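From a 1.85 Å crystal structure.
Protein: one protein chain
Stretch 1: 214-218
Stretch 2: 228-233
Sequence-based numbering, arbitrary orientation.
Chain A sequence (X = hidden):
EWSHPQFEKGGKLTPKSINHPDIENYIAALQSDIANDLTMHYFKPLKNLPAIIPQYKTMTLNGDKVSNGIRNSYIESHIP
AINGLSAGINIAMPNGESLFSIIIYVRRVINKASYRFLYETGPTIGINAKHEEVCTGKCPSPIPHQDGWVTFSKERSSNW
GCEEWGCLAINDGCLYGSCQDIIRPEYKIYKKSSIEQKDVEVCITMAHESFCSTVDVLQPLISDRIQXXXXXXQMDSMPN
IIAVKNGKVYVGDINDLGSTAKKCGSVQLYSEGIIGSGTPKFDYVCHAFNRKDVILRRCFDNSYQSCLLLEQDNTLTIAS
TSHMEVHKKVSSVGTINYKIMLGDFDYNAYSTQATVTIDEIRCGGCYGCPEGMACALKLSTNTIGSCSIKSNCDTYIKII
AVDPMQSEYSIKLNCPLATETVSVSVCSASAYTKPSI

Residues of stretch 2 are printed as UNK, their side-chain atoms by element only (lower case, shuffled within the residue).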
ATOM      1  N   THR A 214     -11.452  16.022  18.407  1.00 26.84           N
ATOM      2  CA  THR A 214     -10.601  15.157  17.600  1.00 26.66           C
ATOM      3  C   THR A 214      -9.931  14.187  18.570  1.00 29.07           C
ATOM      4  O   THR A 214      -9.791  14.484  19.760  1.00 28.97           O
ATOM      5  CB  THR A 214      -9.563  15.970  16.776  1.00 32.84           C
ATOM      6  OG1 THR A 214      -8.885  16.865  17.629  1.00 37.09           O
ATOM      7  CG2 THR A 214     -10.246  16.827  15.783  1.00 31.68           C
ATOM      8  N   VAL A 215      -9.601  12.997  18.085  1.00 27.44           N
ATOM      9  CA  VAL A 215      -8.938  11.992  18.899  1.00 26.83           C
ATOM     10  C   VAL A 215      -7.794  11.417  18.067  1.00 28.13           C
ATOM     11  O   VAL A 215      -7.984  11.092  16.895  1.00 32.25           O
ATOM     12  CB  VAL A 215      -9.922  10.891  19.366  1.00 28.09           C
ATOM     13  CG1 VAL A 215     -10.500  10.109  18.207  1.00 27.34           C
ATOM     14  CG2 VAL A 215      -9.280   9.954  20.406  1.00 29.55           C
ATOM     15  N   ASP A 216      -6.608  11.326  18.652  1.00 28.61           N
ATOM     16  CA  ASP A 216      -5.530  10.619  17.977  1.00 33.22           C
ATOM     17  C   ASP A 216      -4.873   9.642  18.941  1.00 26.68           C
ATOM     18  O   ASP A 216      -5.125   9.662  20.160  1.00 24.98           O
ATOM     19  CB  ASP A 216      -4.499  11.568  17.354  1.00 46.76           C
ATOM     20  CG  ASP A 216      -3.920  12.511  18.323  1.00 59.77           C
ATOM     21  OD1 ASP A 216      -3.403  12.046  19.369  1.00 63.95           O
ATOM     22  OD2 ASP A 216      -3.972  13.728  18.016  1.00 70.91           O
ATOM     23  N   VAL A 217      -4.054   8.765  18.362  1.00 23.15           N
ATOM     24  CA  VAL A 217      -3.668   7.511  19.023  1.00 24.19           C
ATOM     25  C   VAL A 217      -2.807   7.753  20.268  1.00 25.01           C
ATOM     26  O   VAL A 217      -2.874   6.971  21.224  1.00 23.96           O
ATOM     27  CB  VAL A 217      -2.978   6.587  17.987  1.00 23.27           C
ATOM     28  CG1 VAL A 217      -1.651   7.173  17.525  1.00 23.54           C
ATOM     29  CG2 VAL A 217      -2.678   5.141  18.570  1.00 19.81           C
ATOM     30  N   LEU A 218      -2.020   8.843  20.329  1.00 22.29           N
ATOM     31  CA  LEU A 218      -1.229   9.072  21.553  1.00 23.83           C
ATOM     32  C   LEU A 218      -2.013   9.673  22.701  1.00 26.31           C
ATOM     33  O   LEU A 218      -1.515   9.649  23.855  1.00 26.33           O
ATOM     34  CB  LEU A 218      -0.006  10.002  21.276  1.00 28.28           C
ATOM     35  CG  LEU A 218       1.152   9.486  20.391  1.00 30.57           C
ATOM     36  CD1 LEU A 218       2.272  10.554  20.329  1.00 30.69           C
ATOM     37  CD2 LEU A 218       1.713   8.238  21.025  1.00 30.48           C
ATOM     38  N   UNK A 228     -12.518   7.855  26.289  1.00 26.89           N
ATOM     39  CA  UNK A 228     -12.523   7.241  24.979  1.00 24.14           C
ATOM     40  C   UNK A 228     -11.095   7.204  24.444  1.00 25.45           C
ATOM     41  O   UNK A 228     -10.265   8.039  24.811  1.00 27.20           O
ATOM     42  c   UNK A 228     -14.804   9.785  24.895  1.00 29.63           C
ATOM     43  c   UNK A 228     -14.858   8.386  24.320  1.00 28.14           C
ATOM     44  c   UNK A 228     -13.406   8.012  23.955  1.00 24.19           C
ATOM     45  c   UNK A 228     -15.773   8.313  23.084  1.00 27.88           C
ATOM     46  N   UNK A 229     -10.782   6.192  23.624  1.00 21.69           N
ATOM     47  CA  UNK A 229      -9.477   6.202  22.917  1.00 22.79           C
ATOM     48  C   UNK A 229      -9.662   5.640  21.515  1.00 21.13           C
ATOM     49  O   UNK A 229     -10.612   4.888  21.234  1.00 24.41           O
ATOM     50  o   UNK A 229      -8.668   3.344  24.862  1.00 24.68           O
ATOM     51  o   UNK A 229      -8.510   3.239  22.685  1.00 25.65           O
ATOM     52  c   UNK A 229      -8.354   5.449  23.674  1.00 21.88           C
ATOM     53  c   UNK A 229      -8.533   3.913  23.731  1.00 24.47           C
ATOM     54  N   UNK A 230      -8.742   5.988  20.593  1.00 20.34           N
ATOM     55  CA  UNK A 230      -8.692   5.265  19.328  1.00 19.67           C
ATOM     56  C   UNK A 230      -7.499   4.301  19.326  1.00 22.82           C
ATOM     57  O   UNK A 230      -6.392   4.647  19.759  1.00 23.36           O
ATOM     58  c   UNK A 230      -7.361   7.112  18.259  1.00 23.92           C
ATOM     59  c   UNK A 230      -8.854   6.403  15.559  1.00 21.80           C
ATOM     60  c   UNK A 230      -8.634   6.246  18.141  1.00 21.25           C
ATOM     61  c   UNK A 230      -8.702   5.448  16.853  1.00 19.75           C
ATOM     62  N   UNK A 231      -7.732   3.065  18.900  1.00 19.90           N
ATOM     63  CA  UNK A 231      -6.677   2.122  18.571  1.00 20.92           C
ATOM     64  C   UNK A 231      -6.626   2.001  17.044  1.00 22.50           C
ATOM     65  O   UNK A 231      -7.668   1.885  16.381  1.00 23.05           O
ATOM     66  c   UNK A 231      -5.724   1.355  21.345  1.00 23.70           C
ATOM     67  c   UNK A 231      -7.016   0.822  20.744  1.00 22.42           C
ATOM     68  c   UNK A 231      -6.964   0.754  19.230  1.00 22.93           C
ATOM     69  n   UNK A 231      -5.853   2.356  22.253  1.00 22.64           N
ATOM     70  o   UNK A 231      -4.608   0.883  20.993  1.00 24.40           O
ATOM     71  N   UNK A 232      -5.434   2.079  16.478  1.00 24.56           N
ATOM     72  CA  UNK A 232      -5.352   2.114  15.029  1.00 23.42           C
ATOM     73  C   UNK A 232      -4.016   1.542  14.578  1.00 24.91           C
ATOM     74  O   UNK A 232      -3.227   1.020  15.380  1.00 24.22           O
ATOM     75  c   UNK A 232      -5.557   3.560  14.543  1.00 24.56           C
ATOM     76  c   UNK A 232      -4.415   4.424  15.092  1.00 25.99           C
ATOM     77  o   UNK A 232      -5.539   3.617  13.081  1.00 25.29           O
ATOM     78  N   UNK A 233      -3.744   1.676  13.259  1.00 23.64           N
ATOM     79  CA  UNK A 233      -2.507   1.219  12.672  1.00 23.10           C
ATOM     80  C   UNK A 233      -2.182   2.231  11.570  1.00 21.06           C
ATOM     81  O   UNK A 233      -3.079   2.820  10.974  1.00 25.93           O
ATOM     82  c   UNK A 233      -1.443  -0.736  11.264  1.00 30.03           C
ATOM     83  c   UNK A 233      -2.893  -1.241  13.249  1.00 29.60           C
ATOM     84  c   UNK A 233      -3.318  -2.580  12.752  1.00 31.19           C
ATOM     85  c   UNK A 233      -2.664  -0.223  12.110  1.00 25.26           C
TER
HETATM   86  O   HOH W   1      -6.684   7.803  21.829  1.00 20.44           O
HETATM   87  O   HOH W   2      -5.038   5.630  21.903  1.00 22.15           O

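Position 228 carries four carbons and no heteroatom, and the chain forks at its second carbon. Its CA-to-CB bond points toward stretch 1, yet its CB comes no nearer than 5.8 Å, to CG2 of Val 215. A fork one carbon beyond CB identifies Leu 228, an apolar residue at home in its buried site in the strand.

Position 229 has two carbons, the second bearing two oxygens. Its CB lies sideways to stretch 1, and the approach to the other segment is made by its backbone, with C 4.5 Å from CG2 of Val 215. The short carboxylate marks Asp 229. A buried carboxylate needs partners, and both of its oxygens find hydrogen bonds.

At position 230 four carbons fork at the first, and one arm is two carbons long. The CA-to-CB bond points toward stretch 1. The one-carbon arm lies 3.6 Å from C of Asp 216, 3.7 Å from N of Val 217 and 4.0 Å from CG2 of Val 215. This branching is that of isoleucine, so the residue is Ile 230 and the short arm is CG2. Branching at CB places a methyl close to the backbone, where it can pack against the facing chain.

Position 231 shows three carbons in a row, the last carrying one oxygen and one nitrogen. Its CB points away from stretch 1, though the end of the side chain comes nearer. The amide identifies Gln 231. NE2 donates to OD1 of Asp 229 at 2.8 Å, nearly straight at 171°, so the amide helps satisfy the buried carboxylate.

Position 232 has a first carbon bearing one oxygen and one carbon, and the methyl carbon lies 3.9 Å from CB of Val 217; this is Thr 232, the methyl being CG2. OG1 is hydrogen-bonded elsewhere in the structure. A side chain with both a methyl and a hydroxyl suits a buried place that offers both kinds of neighbour.

Position 233 again has four carbons forked at the first, with one arm of two. Its CB points away from stretch 1, and the apolar side chain is buried without touching that segment: Ile 233.

The contact is small, 248 Å² in all, and centres on Ile 230, whose CG2 packs against Val 215 and Val 217. No direct hydrogen bond joins the stretches. Instead, one water donates to O of Asp 216 (2.9 Å from the water O) and accepts from N of Ile 230 (3.0 Å); another donates to O of Val 217 (2.6 Å) and O of Ile 230 (2.7 Å).

Stretch 2 228-233: LDIQTI
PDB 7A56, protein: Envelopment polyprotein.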